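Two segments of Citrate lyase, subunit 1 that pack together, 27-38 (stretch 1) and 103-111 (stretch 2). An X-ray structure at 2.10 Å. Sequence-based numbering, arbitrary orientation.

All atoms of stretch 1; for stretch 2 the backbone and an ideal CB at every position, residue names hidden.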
# COMPACT_ATOMS: atom_id res chain seq x y z
N SER C 27 47.52 28.74 49.48
CA SER C 27 48.74 28.69 50.28
C SER C 27 49.43 27.34 50.07
O SER C 27 50.64 27.31 49.86
CB SER C 27 48.44 28.94 51.75
OG SER C 27 48.19 30.31 52.00
N TYR C 28 48.67 26.24 50.10
CA TYR C 28 49.25 24.93 49.85
C TYR C 28 49.30 24.62 48.35
O TYR C 28 48.26 24.42 47.71
CB TYR C 28 48.57 23.82 50.67
CG TYR C 28 49.14 22.43 50.42
CD1 TYR C 28 50.44 22.12 50.79
CD2 TYR C 28 48.37 21.44 49.83
CE1 TYR C 28 50.97 20.85 50.56
CE2 TYR C 28 48.89 20.17 49.59
CZ TYR C 28 50.19 19.88 49.96
OH TYR C 28 50.73 18.63 49.73
N LYS C 29 50.52 24.63 47.80
CA LYS C 29 50.79 24.32 46.40
C LYS C 29 50.70 22.81 46.24
O LYS C 29 50.81 22.08 47.22
CB LYS C 29 52.20 24.80 46.00
CG LYS C 29 52.41 26.30 46.02
CD LYS C 29 53.83 26.63 45.59
CE LYS C 29 54.30 27.98 46.08
NZ LYS C 29 55.73 28.22 45.75
N GLY C 30 50.53 22.34 45.02
CA GLY C 30 50.44 20.90 44.77
C GLY C 30 51.76 20.22 44.48
O GLY C 30 51.77 19.23 43.75
N ASN C 31 52.88 20.73 45.06
CA ASN C 31 54.24 20.20 44.85
C ASN C 31 54.38 18.78 45.37
O ASN C 31 54.72 18.55 46.54
CB ASN C 31 55.34 21.11 45.44
CG ASN C 31 55.33 22.54 44.96
OD1 ASN C 31 55.18 23.46 45.75
ND2 ASN C 31 55.46 22.77 43.66
N LEU C 32 54.07 17.81 44.50
CA LEU C 32 54.09 16.38 44.80
C LEU C 32 54.67 15.57 43.64
O LEU C 32 54.42 15.87 42.46
CB LEU C 32 52.67 15.89 45.11
CG LEU C 32 51.91 16.56 46.26
CD1 LEU C 32 50.46 16.70 45.93
CD2 LEU C 32 52.09 15.79 47.56
N ALA C 33 55.44 14.53 43.98
CA ALA C 33 56.07 13.63 43.02
C ALA C 33 55.96 12.19 43.55
O ALA C 33 56.33 11.93 44.70
CB ALA C 33 57.53 14.01 42.82
N LEU C 34 55.44 11.27 42.72
CA LEU C 34 55.33 9.86 43.09
C LEU C 34 56.35 9.04 42.31
O LEU C 34 56.44 9.17 41.09
CB LEU C 34 53.90 9.31 42.87
CG LEU C 34 53.62 7.88 43.43
CD1 LEU C 34 53.51 7.88 44.96
CD2 LEU C 34 52.38 7.30 42.81
N VAL C 35 57.10 8.18 43.02
CA VAL C 35 58.13 7.32 42.44
C VAL C 35 57.75 5.84 42.54
O VAL C 35 57.82 5.25 43.62
CB VAL C 35 59.54 7.64 43.01
CG1 VAL C 35 60.61 6.70 42.46
CG2 VAL C 35 59.93 9.08 42.74
N GLY C 36 57.34 5.27 41.40
CA GLY C 36 56.97 3.87 41.25
C GLY C 36 58.13 3.02 40.76
O GLY C 36 59.25 3.53 40.64
N PRO C 37 57.92 1.71 40.45
CA PRO C 37 59.04 0.88 39.97
C PRO C 37 59.58 1.31 38.61
O PRO C 37 60.79 1.51 38.47
CB PRO C 37 58.47 -0.54 39.95
CG PRO C 37 57.15 -0.47 40.63
CD PRO C 37 56.66 0.93 40.53
N GLU C 38 58.68 1.49 37.61
CA GLU C 38 59.05 1.89 36.25
C GLU C 38 58.90 3.41 35.99
O GLU C 38 58.40 3.83 34.94
CB GLU C 38 58.32 1.03 35.18
CG GLU C 38 56.80 0.96 35.28
CD GLU C 38 56.14 0.43 34.02
OE1 GLU C 38 56.30 -0.78 33.72
OE2 GLU C 38 55.46 1.23 33.33
N UNK C 103 59.32 -2.67 48.90
CA UNK C 103 58.98 -1.25 48.82
C UNK C 103 58.98 -0.84 47.34
O UNK C 103 59.96 -1.12 46.65
CB UNK C 103 59.96 -0.40 49.63
N UNK C 104 57.89 -0.24 46.82
CA UNK C 104 57.82 0.11 45.39
C UNK C 104 57.34 1.53 45.08
O UNK C 104 57.63 2.04 43.99
CB UNK C 104 56.89 -0.88 44.68
N UNK C 105 56.58 2.16 46.00
CA UNK C 105 56.05 3.52 45.79
C UNK C 105 56.50 4.48 46.87
O UNK C 105 56.39 4.17 48.06
CB UNK C 105 54.52 3.49 45.74
N UNK C 106 57.03 5.64 46.45
CA UNK C 106 57.58 6.68 47.34
C UNK C 106 57.09 8.07 46.98
O UNK C 106 57.08 8.44 45.80
CB UNK C 106 59.11 6.66 47.30
N UNK C 107 56.72 8.85 47.99
CA UNK C 107 56.26 10.21 47.78
C UNK C 107 57.39 11.22 48.06
O UNK C 107 58.07 11.12 49.09
CB UNK C 107 55.05 10.50 48.67
N UNK C 108 57.58 12.17 47.12
CA UNK C 108 58.54 13.27 47.28
C UNK C 108 57.76 14.59 47.37
O UNK C 108 56.90 14.88 46.53
CB UNK C 108 59.54 13.30 46.12
N UNK C 109 58.05 15.35 48.42
CA UNK C 109 57.41 16.63 48.66
C UNK C 109 58.35 17.64 49.37
O UNK C 109 59.32 17.20 50.00
CB UNK C 109 56.15 16.41 49.49
N UNK C 110 58.06 18.97 49.33
CA UNK C 110 58.93 19.92 50.04
C UNK C 110 58.88 19.78 51.56
O UNK C 110 57.84 19.44 52.12
CB UNK C 110 58.55 21.35 49.66
N UNK C 111 60.02 20.02 52.23
CA UNK C 111 60.14 19.96 53.69
C UNK C 111 59.62 21.27 54.27
O UNK C 111 60.17 22.34 53.97
CB UNK C 111 61.59 19.71 54.12

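The visible backbone sets the frame: 106-110 runs as a strand antiparallel to strand 33-35, so the paired positions 106, 107 and 108 send their side chains to alternate faces.

Position 103 has nothing of stretch 1 within 5.5 Å of its ideal CB, so this contact leaves the choice free; it is Leu103.

At 104 the CB points sideways, 4.1 Å from Pro37 CG. A small or medium residue would fit beside that ring. Ser104 is deposited, while its backbone O takes a CA-H...O contact from Gly36 CA at 3.4 Å.

At 105 CA-to-CB points sideways, its ideal CB 5.1 Å from Gly36 CA; that bare CA leaves a shelf between Leu34 and Pro37. A broad, flat side chain could exploit it, though a long aliphatic one might also serve. The residue is Tyr105, chi1 m, with CD1 3.5 Å from Gly36 CA and CZ 3.7 Å from Pro37 CD. The glycine is part of the fit: an ideal CB on Gly36 would come 2.9 Å from Tyr105 CE1, a clash.

Position 106 pairs with Val35 and shares its face. Its N donates to Val35 O at 3.0 Å and its O accepts from Val35 N at 2.8 Å. Beta-branched, aliphatic or aromatic residues would suit. Phe106 sets its CB 4.4 Å from Val35 CB, and Val35 O lies at the edge of its ring.

Position 107 faces the other way, on the side of Leu34, with Leu34 CD1 4.8 Å from the ideal CB and Leu32 CD2 also in reach of a longer chain. That asks for an apolar residue; Leu, Ile or Met are all plausible. Leu107 brings CD1 to 3.8 Å from Leu32 CD2.

Position 108 returns to the face of Ala33 and Val35. Its N donates to Ala33 O at 2.7 Å, and its O accepts from Ala33 N at 3.0 Å. The small Ala33 leaves space for a branched apolar chain. Ile108 supplies one: CB lies 4.1 Å from Ala33 CB, and CD1 reaches 3.6 Å from Val35 CG2.

At 109 the CB points sideways, near Leu32 CD2 and Asn31 O, so apolar or polar residues could be accommodated. Glu109 extends with chi1 p; its OE1 is 4.1 Å from Leu32 CD2, and its carboxylate is hydrogen-bonded elsewhere in the structure.

At 110 CA-to-CB points toward stretch 1. A small or medium apolar residue would suit; phi of -66° also allows proline, and 110 N, 4.4 Å from Asn31 O, makes no hydrogen bond to it. Pro110 packs CD 3.3 Å from Asn31 O.

Position 111 is beyond reach; it is Phe111.

Stretch 2, residues 103-111: LSYFLIEPF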
# COMPACT_ATOMS: atom_id res chain seq x y z
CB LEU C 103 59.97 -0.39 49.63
CG LEU C 103 59.91 -0.48 51.16
CD1 LEU C 103 61.10 0.22 51.79
CD2 LEU C 103 58.60 0.10 51.72
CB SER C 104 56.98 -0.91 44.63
OG SER C 104 57.56 -2.20 44.67
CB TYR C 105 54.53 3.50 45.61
CG TYR C 105 54.10 2.76 44.36
CD1 TYR C 105 54.02 3.41 43.13
CD2 TYR C 105 53.79 1.40 44.39
CE1 TYR C 105 53.65 2.73 41.97
CE2 TYR C 105 53.43 0.71 43.24
CZ TYR C 105 53.36 1.38 42.03
OH TYR C 105 52.97 0.70 40.89
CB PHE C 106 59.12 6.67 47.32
CG PHE C 106 59.75 5.36 47.75
CD1 PHE C 106 60.00 4.35 46.82
CD2 PHE C 106 60.10 5.14 49.07
CE1 PHE C 106 60.55 3.13 47.22
CE2 PHE C 106 60.66 3.92 49.47
CZ PHE C 106 60.88 2.93 48.54
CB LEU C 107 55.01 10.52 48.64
CG LEU C 107 54.53 11.98 48.72
CD1 LEU C 107 53.89 12.46 47.41
CD2 LEU C 107 53.60 12.18 49.88
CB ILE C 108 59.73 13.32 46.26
CG1 ILE C 108 60.29 11.91 45.97
CG2 ILE C 108 60.84 14.26 46.79
CD1 ILE C 108 61.12 11.82 44.72
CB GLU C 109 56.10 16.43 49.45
CG GLU C 109 56.27 15.95 50.88
CD GLU C 109 54.99 15.84 51.68
OE1 GLU C 109 53.94 16.32 51.20
OE2 GLU C 109 55.04 15.28 52.80
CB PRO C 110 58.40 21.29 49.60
CG PRO C 110 57.00 21.05 49.19
CD PRO C 110 56.96 19.66 48.63
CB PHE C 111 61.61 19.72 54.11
CG PHE C 111 61.87 19.79 55.60
CD1 PHE C 111 61.67 18.69 56.41
CD2 PHE C 111 62.35 20.96 56.18
CE1 PHE C 111 61.92 18.75 57.79
CE2 PHE C 111 62.58 21.03 57.56
CZ PHE C 111 62.37 19.93 58.35
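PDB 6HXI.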